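Rhamnosidase B (Bacillus sp., PDB 2OKX) hydrolyses alpha-L-rhamnosidic bonds, releasing terminal rhamnose from its substrates, as a glycoside hydrolase of family 78. Local coordinates at residues P329-F343 / W383-E395. Sequence-based numbering, arbitrary orientation.
Sequences PAGDNGVPLATIGTF and WVKPFEPSLYTEE
Trp383 and Phe343 meet because both first torsions set CG opposite the carbonyl carbon (chi1 -67° and -59°), which brings CE2 of the phenylalanine over one face of the indole, 3.5 Å from Trp383 CD2. The rings lie oblique, their planes 37° apart. Gly341 O sits at the edge of the indole, while Asp363 accepts from NE1 and His361 packs edge-to-face on the indole. With an alanine here, Phe343 CE2 would probably lose the indole surface it rests on and Asp363 its NE1 donor.

From this end the chains run antiparallel. Lys385 N gives a nearly straight bond to Thr339 O (2.8 Å), Thr339 N returns a more bent bond to Lys385 O, and Gly341 N reaches Trp383 O. Bent at chi2 and chi4, the lysine chain curls back so that NZ meets Gly341 O on a lone pair, in the carbonyl plane, at 2.8 Å. On the other face of the sheet from Thr339 and Lys385, Val384 CG1 rests against Ala330 CB.

Beyond the strands, water takes over: one molecule accepts from Phe387 N (2.6 Å) and donates to Leu337 O (2.7 Å). Val335 CG1 then stands over the centre of the Tyr392 ring, 3.4 Å from its centroid, a CH-pi contact, and also touches Phe387 CB. Leu337 CD1 comes across to Tyr392 CE1, and the tyrosine OH donates to Glu394 OE2 (2.7 Å) and bonds to Tyr219.

Through strand 338-340, which also pairs with strand 240-252, strand 384-386 joins one sheet of the D2 region, whereas 392-393 edges another beside 219-223. The contact thus ties two beta-sheets together: backbone bonds, the lysine and the Trp383-Phe343 packing hold one end, apolar contacts round a tyrosine with a tethered hydroxyl the other, and water bridges the chains where direct pairing stops.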
ATOM      1  N   PRO A 329     -24.761 -20.250  18.881  1.00 33.73           N
ATOM      2  CA  PRO A 329     -26.186 -20.503  19.110  1.00 33.79           C
ATOM      3  C   PRO A 329     -26.710 -21.388  17.985  1.00 32.94           C
ATOM      4  O   PRO A 329     -27.833 -21.885  18.040  1.00 34.30           O
ATOM      5  CB  PRO A 329     -26.803 -19.104  19.070  1.00 33.44           C
ATOM      6  CG  PRO A 329     -25.653 -18.197  19.425  1.00 35.54           C
ATOM      7  CD  PRO A 329     -24.517 -18.815  18.666  1.00 33.84           C
ATOM      8  N   ALA A 330     -25.882 -21.575  16.962  1.00 32.66           N
ATOM      9  CA  ALA A 330     -26.254 -22.393  15.815  1.00 32.90           C
ATOM     10  C   ALA A 330     -25.615 -23.770  15.898  1.00 32.85           C
ATOM     11  O   ALA A 330     -25.000 -24.121  16.904  1.00 33.43           O
ATOM     12  CB  ALA A 330     -25.837 -21.701  14.525  1.00 32.44           C
ATOM     13  N   GLY A 331     -25.765 -24.546  14.830  1.00 33.89           N
ATOM     14  CA  GLY A 331     -25.195 -25.881  14.798  1.00 36.43           C
ATOM     15  C   GLY A 331     -23.685 -25.862  14.942  1.00 37.97           C
ATOM     16  O   GLY A 331     -22.995 -25.125  14.239  1.00 36.60           O
ATOM     17  N   ASP A 332     -23.174 -26.680  15.856  1.00 37.77           N
ATOM     18  CA  ASP A 332     -21.741 -26.759  16.108  1.00 38.43           C
ATOM     19  C   ASP A 332     -20.931 -27.066  14.855  1.00 38.24           C
ATOM     20  O   ASP A 332     -21.273 -27.969  14.085  1.00 38.48           O
ATOM     21  CB  ASP A 332     -21.455 -27.831  17.160  1.00 40.52           C
ATOM     22  CG  ASP A 332     -19.978 -28.119  17.303  1.00 42.73           C
ATOM     23  OD1 ASP A 332     -19.228 -27.195  17.682  1.00 44.92           O
ATOM     24  OD2 ASP A 332     -19.566 -29.268  17.032  1.00 44.09           O
ATOM     25  N   ASN A 333     -19.856 -26.307  14.652  1.00 36.27           N
ATOM     26  CA  ASN A 333     -18.982 -26.521  13.506  1.00 34.81           C
ATOM     27  C   ASN A 333     -17.528 -26.213  13.854  1.00 35.11           C
ATOM     28  O   ASN A 333     -16.664 -26.211  12.979  1.00 34.67           O
ATOM     29  CB  ASN A 333     -19.425 -25.668  12.309  1.00 33.87           C
ATOM     30  CG  ASN A 333     -19.156 -24.184  12.503  1.00 32.65           C
ATOM     31  OD1 ASN A 333     -19.267 -23.400  11.557  1.00 35.18           O
ATOM     32  ND2 ASN A 333     -18.811 -23.789  13.723  1.00 26.05           N
ATOM     33  N   GLY A 334     -17.264 -25.955  15.133  1.00 33.86           N
ATOM     34  CA  GLY A 334     -15.908 -25.656  15.562  1.00 35.57           C
ATOM     35  C   GLY A 334     -15.686 -24.218  16.007  1.00 35.00           C
ATOM     36  O   GLY A 334     -14.835 -23.952  16.854  1.00 35.60           O
ATOM     37  N   VAL A 335     -16.445 -23.290  15.431  1.00 34.01           N
ATOM     38  CA  VAL A 335     -16.334 -21.874  15.774  1.00 32.42           C
ATOM     39  C   VAL A 335     -17.427 -21.524  16.781  1.00 30.77           C
ATOM     40  O   VAL A 335     -18.612 -21.694  16.501  1.00 32.05           O
ATOM     41  CB  VAL A 335     -16.495 -20.992  14.515  1.00 32.49           C
ATOM     42  CG1 VAL A 335     -16.398 -19.525  14.884  1.00 30.56           C
ATOM     43  CG2 VAL A 335     -15.434 -21.363  13.492  1.00 33.63           C
ATOM     44  N   PRO A 336     -17.040 -21.025  17.967  1.00 28.79           N
ATOM     45  CA  PRO A 336     -17.961 -20.649  19.043  1.00 28.39           C
ATOM     46  C   PRO A 336     -18.817 -19.409  18.804  1.00 28.96           C
ATOM     47  O   PRO A 336     -19.452 -18.902  19.730  1.00 29.24           O
ATOM     48  CB  PRO A 336     -17.031 -20.476  20.237  1.00 29.64           C
ATOM     49  CG  PRO A 336     -15.807 -19.898  19.600  1.00 28.01           C
ATOM     50  CD  PRO A 336     -15.643 -20.769  18.365  1.00 29.69           C
ATOM     51  N   LEU A 337     -18.833 -18.922  17.570  1.00 29.68           N
ATOM     52  CA  LEU A 337     -19.623 -17.747  17.232  1.00 30.28           C
ATOM     53  C   LEU A 337     -20.545 -18.077  16.073  1.00 28.66           C
ATOM     54  O   LEU A 337     -20.300 -19.015  15.315  1.00 30.20           O
ATOM     55  CB  LEU A 337     -18.719 -16.576  16.810  1.00 30.20           C
ATOM     56  CG  LEU A 337     -17.627 -16.084  17.759  1.00 30.27           C
ATOM     57  CD1 LEU A 337     -16.830 -14.976  17.089  1.00 31.34           C
ATOM     58  CD2 LEU A 337     -18.247 -15.582  19.038  1.00 31.54           C
ATOM     59  N   ALA A 338     -21.605 -17.294  15.946  1.00 29.00           N
ATOM     60  CA  ALA A 338     -22.562 -17.452  14.863  1.00 28.75           C
ATOM     61  C   ALA A 338     -22.938 -16.046  14.424  1.00 27.26           C
ATOM     62  O   ALA A 338     -22.751 -15.091  15.173  1.00 27.55           O
ATOM     63  CB  ALA A 338     -23.798 -18.194  15.352  1.00 29.39           C
ATOM     64  N   THR A 339     -23.446 -15.909  13.208  1.00 26.98           N
ATOM     65  CA  THR A 339     -23.864 -14.599  12.748  1.00 27.77           C
ATOM     66  C   THR A 339     -25.355 -14.661  12.465  1.00 28.50           C
ATOM     67  O   THR A 339     -25.880 -15.711  12.093  1.00 29.87           O
ATOM     68  CB  THR A 339     -23.099 -14.154  11.483  1.00 26.60           C
ATOM     69  OG1 THR A 339     -23.266 -15.125  10.445  1.00 29.27           O
ATOM     70  CG2 THR A 339     -21.619 -13.998  11.797  1.00 24.38           C
ATOM     71  N   ILE A 340     -26.036 -13.541  12.672  1.00 28.28           N
ATOM     72  CA  ILE A 340     -27.471 -13.459  12.443  1.00 28.10           C
ATOM     73  C   ILE A 340     -27.720 -12.501  11.284  1.00 28.45           C
ATOM     74  O   ILE A 340     -27.430 -11.308  11.380  1.00 29.30           O
ATOM     75  CB  ILE A 340     -28.193 -12.944  13.698  1.00 27.60           C
ATOM     76  CG1 ILE A 340     -27.745 -13.756  14.915  1.00 28.54           C
ATOM     77  CG2 ILE A 340     -29.702 -13.066  13.514  1.00 29.21           C
ATOM     78  CD1 ILE A 340     -28.344 -13.290  16.227  1.00 26.51           C
ATOM     79  N   GLY A 341     -28.258 -13.037  10.192  1.00 26.70           N
ATOM     80  CA  GLY A 341     -28.522 -12.244   9.006  1.00 27.56           C
ATOM     81  C   GLY A 341     -28.394 -13.166   7.808  1.00 28.45           C
ATOM     82  O   GLY A 341     -28.555 -14.378   7.957  1.00 30.31           O
ATOM     83  N   THR A 342     -28.093 -12.634   6.627  1.00 28.06           N
ATOM     84  CA  THR A 342     -27.871 -11.211   6.405  1.00 28.68           C
ATOM     85  C   THR A 342     -29.205 -10.559   6.031  1.00 27.40           C
ATOM     86  O   THR A 342     -29.744 -10.822   4.960  1.00 27.86           O
ATOM     87  CB  THR A 342     -26.859 -11.021   5.262  1.00 28.84           C
ATOM     88  OG1 THR A 342     -25.700 -11.825   5.529  1.00 28.57           O
ATOM     89  CG2 THR A 342     -26.451  -9.562   5.134  1.00 29.03           C
ATOM     90  N   PHE A 343     -29.724  -9.708   6.911  1.00 27.31           N
ATOM     91  CA  PHE A 343     -31.010  -9.060   6.683  1.00 29.09           C
ATOM     92  C   PHE A 343     -31.087  -8.256   5.393  1.00 30.22           C
ATOM     93  O   PHE A 343     -32.117  -8.249   4.725  1.00 31.52           O
ATOM     94  CB  PHE A 343     -31.381  -8.182   7.882  1.00 29.27           C
ATOM     95  CG  PHE A 343     -31.480  -8.946   9.176  1.00 30.99           C
ATOM     96  CD1 PHE A 343     -30.418  -8.963  10.077  1.00 31.02           C
ATOM     97  CD2 PHE A 343     -32.622  -9.685   9.474  1.00 30.73           C
ATOM     98  CE1 PHE A 343     -30.490  -9.706  11.256  1.00 31.01           C
ATOM     99  CE2 PHE A 343     -32.706 -10.432  10.648  1.00 30.96           C
ATOM    100  CZ  PHE A 343     -31.638 -10.442  11.542  1.00 32.17           C
ATOM    101  N   TRP A 383     -32.417 -17.070  10.784  1.00 36.89           N
ATOM    102  CA  TRP A 383     -31.375 -16.070  10.559  1.00 36.37           C
ATOM    103  C   TRP A 383     -30.032 -16.423  11.207  1.00 35.67           C
ATOM    104  O   TRP A 383     -29.004 -15.849  10.855  1.00 35.12           O
ATOM    105  CB  TRP A 383     -31.830 -14.705  11.078  1.00 34.87           C
ATOM    106  CG  TRP A 383     -32.979 -14.102  10.325  1.00 35.94           C
ATOM    107  CD1 TRP A 383     -34.266 -13.968  10.761  1.00 36.01           C
ATOM    108  CD2 TRP A 383     -32.938 -13.522   9.015  1.00 35.65           C
ATOM    109  NE1 TRP A 383     -35.027 -13.338   9.807  1.00 36.17           N
ATOM    110  CE2 TRP A 383     -34.238 -13.053   8.724  1.00 35.72           C
ATOM    111  CE3 TRP A 383     -31.927 -13.352   8.057  1.00 35.58           C
ATOM    112  CZ2 TRP A 383     -34.556 -12.424   7.514  1.00 35.96           C
ATOM    113  CZ3 TRP A 383     -32.244 -12.727   6.852  1.00 35.86           C
ATOM    114  CH2 TRP A 383     -33.547 -12.270   6.594  1.00 36.31           C
ATOM    115  N   VAL A 384     -30.046 -17.361  12.150  1.00 34.77           N
ATOM    116  CA  VAL A 384     -28.829 -17.770  12.850  1.00 34.61           C
ATOM    117  C   VAL A 384     -28.009 -18.744  12.008  1.00 35.74           C
ATOM    118  O   VAL A 384     -28.440 -19.870  11.752  1.00 35.24           O
ATOM    119  CB  VAL A 384     -29.177 -18.425  14.196  1.00 34.96           C
ATOM    120  CG1 VAL A 384     -27.916 -18.626  15.029  1.00 34.31           C
ATOM    121  CG2 VAL A 384     -30.177 -17.560  14.940  1.00 34.28           C
ATOM    122  N   LYS A 385     -26.822 -18.308  11.590  1.00 34.71           N
ATOM    123  CA  LYS A 385     -25.950 -19.125  10.749  1.00 34.95           C
ATOM    124  C   LYS A 385     -24.604 -19.442  11.403  1.00 33.41           C
ATOM    125  O   LYS A 385     -24.093 -18.667  12.210  1.00 32.99           O
ATOM    126  CB  LYS A 385     -25.668 -18.400   9.432  1.00 37.13           C
ATOM    127  CG  LYS A 385     -26.839 -17.622   8.847  1.00 39.46           C
ATOM    128  CD  LYS A 385     -27.848 -18.521   8.166  1.00 41.34           C
ATOM    129  CE  LYS A 385     -28.903 -17.686   7.453  1.00 42.07           C
ATOM    130  NZ  LYS A 385     -28.275 -16.754   6.468  1.00 40.82           N
ATOM    131  N   PRO A 386     -24.010 -20.593  11.057  1.00 32.40           N
ATOM    132  CA  PRO A 386     -22.715 -20.937  11.645  1.00 31.60           C
ATOM    133  C   PRO A 386     -21.647 -20.066  10.982  1.00 29.70           C
ATOM    134  O   PRO A 386     -21.846 -19.577   9.869  1.00 27.98           O
ATOM    135  CB  PRO A 386     -22.561 -22.412  11.296  1.00 32.62           C
ATOM    136  CG  PRO A 386     -23.241 -22.500   9.970  1.00 34.45           C
ATOM    137  CD  PRO A 386     -24.496 -21.677  10.187  1.00 32.38           C
ATOM    138  N   PHE A 387     -20.525 -19.871  11.668  1.00 29.85           N
ATOM    139  CA  PHE A 387     -19.433 -19.055  11.142  1.00 27.99           C
ATOM    140  C   PHE A 387     -18.493 -19.933  10.323  1.00 27.48           C
ATOM    141  O   PHE A 387     -17.971 -20.917  10.836  1.00 28.03           O
ATOM    142  CB  PHE A 387     -18.661 -18.426  12.299  1.00 27.25           C
ATOM    143  CG  PHE A 387     -18.040 -17.102  11.963  1.00 27.46           C
ATOM    144  CD1 PHE A 387     -18.585 -15.922  12.460  1.00 26.84           C
ATOM    145  CD2 PHE A 387     -16.928 -17.031  11.130  1.00 26.48           C
ATOM    146  CE1 PHE A 387     -18.033 -14.683  12.131  1.00 26.89           C
ATOM    147  CE2 PHE A 387     -16.366 -15.799  10.793  1.00 27.73           C
ATOM    148  CZ  PHE A 387     -16.921 -14.621  11.295  1.00 26.62           C
ATOM    149  N   GLU A 388     -18.281 -19.590   9.053  1.00 29.37           N
ATOM    150  CA  GLU A 388     -17.391 -20.385   8.212  1.00 31.25           C
ATOM    151  C   GLU A 388     -16.002 -20.449   8.856  1.00 30.75           C
ATOM    152  O   GLU A 388     -15.348 -19.428   9.049  1.00 31.23           O
ATOM    153  CB  GLU A 388     -17.291 -19.790   6.801  1.00 33.54           C
ATOM    154  CG  GLU A 388     -16.517 -20.686   5.834  1.00 40.79           C
ATOM    155  CD  GLU A 388     -16.415 -20.124   4.424  1.00 45.02           C
ATOM    156  OE1 GLU A 388     -15.796 -20.790   3.563  1.00 47.11           O
ATOM    157  OE2 GLU A 388     -16.946 -19.022   4.171  1.00 46.77           O
ATOM    158  N   PRO A 389     -15.541 -21.663   9.201  1.00 31.13           N
ATOM    159  CA  PRO A 389     -14.241 -21.912   9.834  1.00 30.29           C
ATOM    160  C   PRO A 389     -13.027 -21.196   9.237  1.00 28.07           C
ATOM    161  O   PRO A 389     -12.210 -20.650   9.972  1.00 28.20           O
ATOM    162  CB  PRO A 389     -14.108 -23.428   9.747  1.00 30.97           C
ATOM    163  CG  PRO A 389     -15.529 -23.882   9.898  1.00 31.31           C
ATOM    164  CD  PRO A 389     -16.260 -22.932   8.978  1.00 32.00           C
ATOM    165  N   SER A 390     -12.908 -21.202   7.914  1.00 28.29           N
ATOM    166  CA  SER A 390     -11.771 -20.568   7.254  1.00 27.81           C
ATOM    167  C   SER A 390     -11.729 -19.043   7.412  1.00 27.62           C
ATOM    168  O   SER A 390     -10.710 -18.411   7.123  1.00 26.62           O
ATOM    169  CB  SER A 390     -11.752 -20.938   5.768  1.00 27.51           C
ATOM    170  OG  SER A 390     -12.904 -20.456   5.098  1.00 29.94           O
ATOM    171  N   LEU A 391     -12.828 -18.463   7.881  1.00 25.61           N
ATOM    172  CA  LEU A 391     -12.912 -17.016   8.064  1.00 26.01           C
ATOM    173  C   LEU A 391     -12.778 -16.657   9.536  1.00 24.40           C
ATOM    174  O   LEU A 391     -13.032 -15.523   9.930  1.00 22.89           O
ATOM    175  CB  LEU A 391     -14.264 -16.500   7.548  1.00 25.93           C
ATOM    176  CG  LEU A 391     -14.681 -16.894   6.127  1.00 24.35           C
ATOM    177  CD1 LEU A 391     -16.035 -16.274   5.799  1.00 22.48           C
ATOM    178  CD2 LEU A 391     -13.627 -16.435   5.133  1.00 22.93           C
ATOM    179  N   TYR A 392     -12.359 -17.625  10.341  1.00 24.28           N
ATOM    180  CA  TYR A 392     -12.246 -17.424  11.780  1.00 24.98           C
ATOM    181  C   TYR A 392     -10.977 -18.016  12.381  1.00 25.19           C
ATOM    182  O   TYR A 392     -10.558 -19.112  12.006  1.00 25.62           O
ATOM    183  CB  TYR A 392     -13.460 -18.067  12.456  1.00 24.65           C
ATOM    184  CG  TYR A 392     -13.440 -18.044  13.963  1.00 22.75           C
ATOM    185  CD1 TYR A 392     -13.981 -16.973  14.669  1.00 22.23           C
ATOM    186  CD2 TYR A 392     -12.886 -19.102  14.689  1.00 22.94           C
ATOM    187  CE1 TYR A 392     -13.979 -16.954  16.058  1.00 20.63           C
ATOM    188  CE2 TYR A 392     -12.876 -19.091  16.082  1.00 18.95           C
ATOM    189  CZ  TYR A 392     -13.425 -18.016  16.757  1.00 21.31           C
ATOM    190  OH  TYR A 392     -13.436 -17.997  18.132  1.00 20.02           O
ATOM    191  N   THR A 393     -10.371 -17.293  13.320  1.00 25.11           N
ATOM    192  CA  THR A 393      -9.174 -17.786  13.997  1.00 25.42           C
ATOM    193  C   THR A 393      -8.972 -17.155  15.370  1.00 24.58           C
ATOM    194  O   THR A 393      -9.232 -15.969  15.567  1.00 24.30           O
ATOM    195  CB  THR A 393      -7.882 -17.562  13.166  1.00 25.99           C
ATOM    196  OG1 THR A 393      -6.785 -18.218  13.822  1.00 25.73           O
ATOM    197  CG2 THR A 393      -7.562 -16.066  13.039  1.00 24.31           C
ATOM    198  N   GLU A 394      -8.520 -17.968  16.319  1.00 22.60           N
ATOM    199  CA  GLU A 394      -8.257 -17.507  17.674  1.00 21.92           C
ATOM    200  C   GLU A 394      -6.758 -17.253  17.864  1.00 22.03           C
ATOM    201  O   GLU A 394      -6.294 -16.974  18.964  1.00 22.58           O
ATOM    202  CB  GLU A 394      -8.779 -18.531  18.690  1.00 23.59           C
ATOM    203  CG  GLU A 394     -10.286 -18.409  18.919  1.00 23.79           C
ATOM    204  CD  GLU A 394     -10.894 -19.602  19.641  1.00 28.00           C
ATOM    205  OE1 GLU A 394     -10.225 -20.181  20.521  1.00 26.25           O
ATOM    206  OE2 GLU A 394     -12.055 -19.947  19.333  1.00 29.53           O
ATOM    207  N   GLU A 395      -6.008 -17.365  16.773  1.00 21.55           N
ATOM    208  CA  GLU A 395      -4.569 -17.106  16.794  1.00 21.53           C
ATOM    209  C   GLU A 395      -4.498 -15.695  16.216  1.00 19.81           C
ATOM    210  O   GLU A 395      -4.250 -15.504  15.028  1.00 21.42           O
ATOM    211  CB  GLU A 395      -3.855 -18.126  15.911  1.00 20.45           C
ATOM    212  CG  GLU A 395      -4.139 -19.566  16.351  1.00 24.86           C
ATOM    213  CD  GLU A 395      -3.463 -20.602  15.484  1.00 26.43           C
ATOM    214  OE1 GLU A 395      -3.915 -20.815  14.335  1.00 29.36           O
ATOM    215  OE2 GLU A 395      -2.470 -21.200  15.953  1.00 30.24           O
TER
HETATM  216  O   HOH W   1     -20.095 -21.282  13.867  1.00 27.36           O
HETATM  217  O   HOH W   2     -25.666 -14.513   6.497  1.00 26.70           O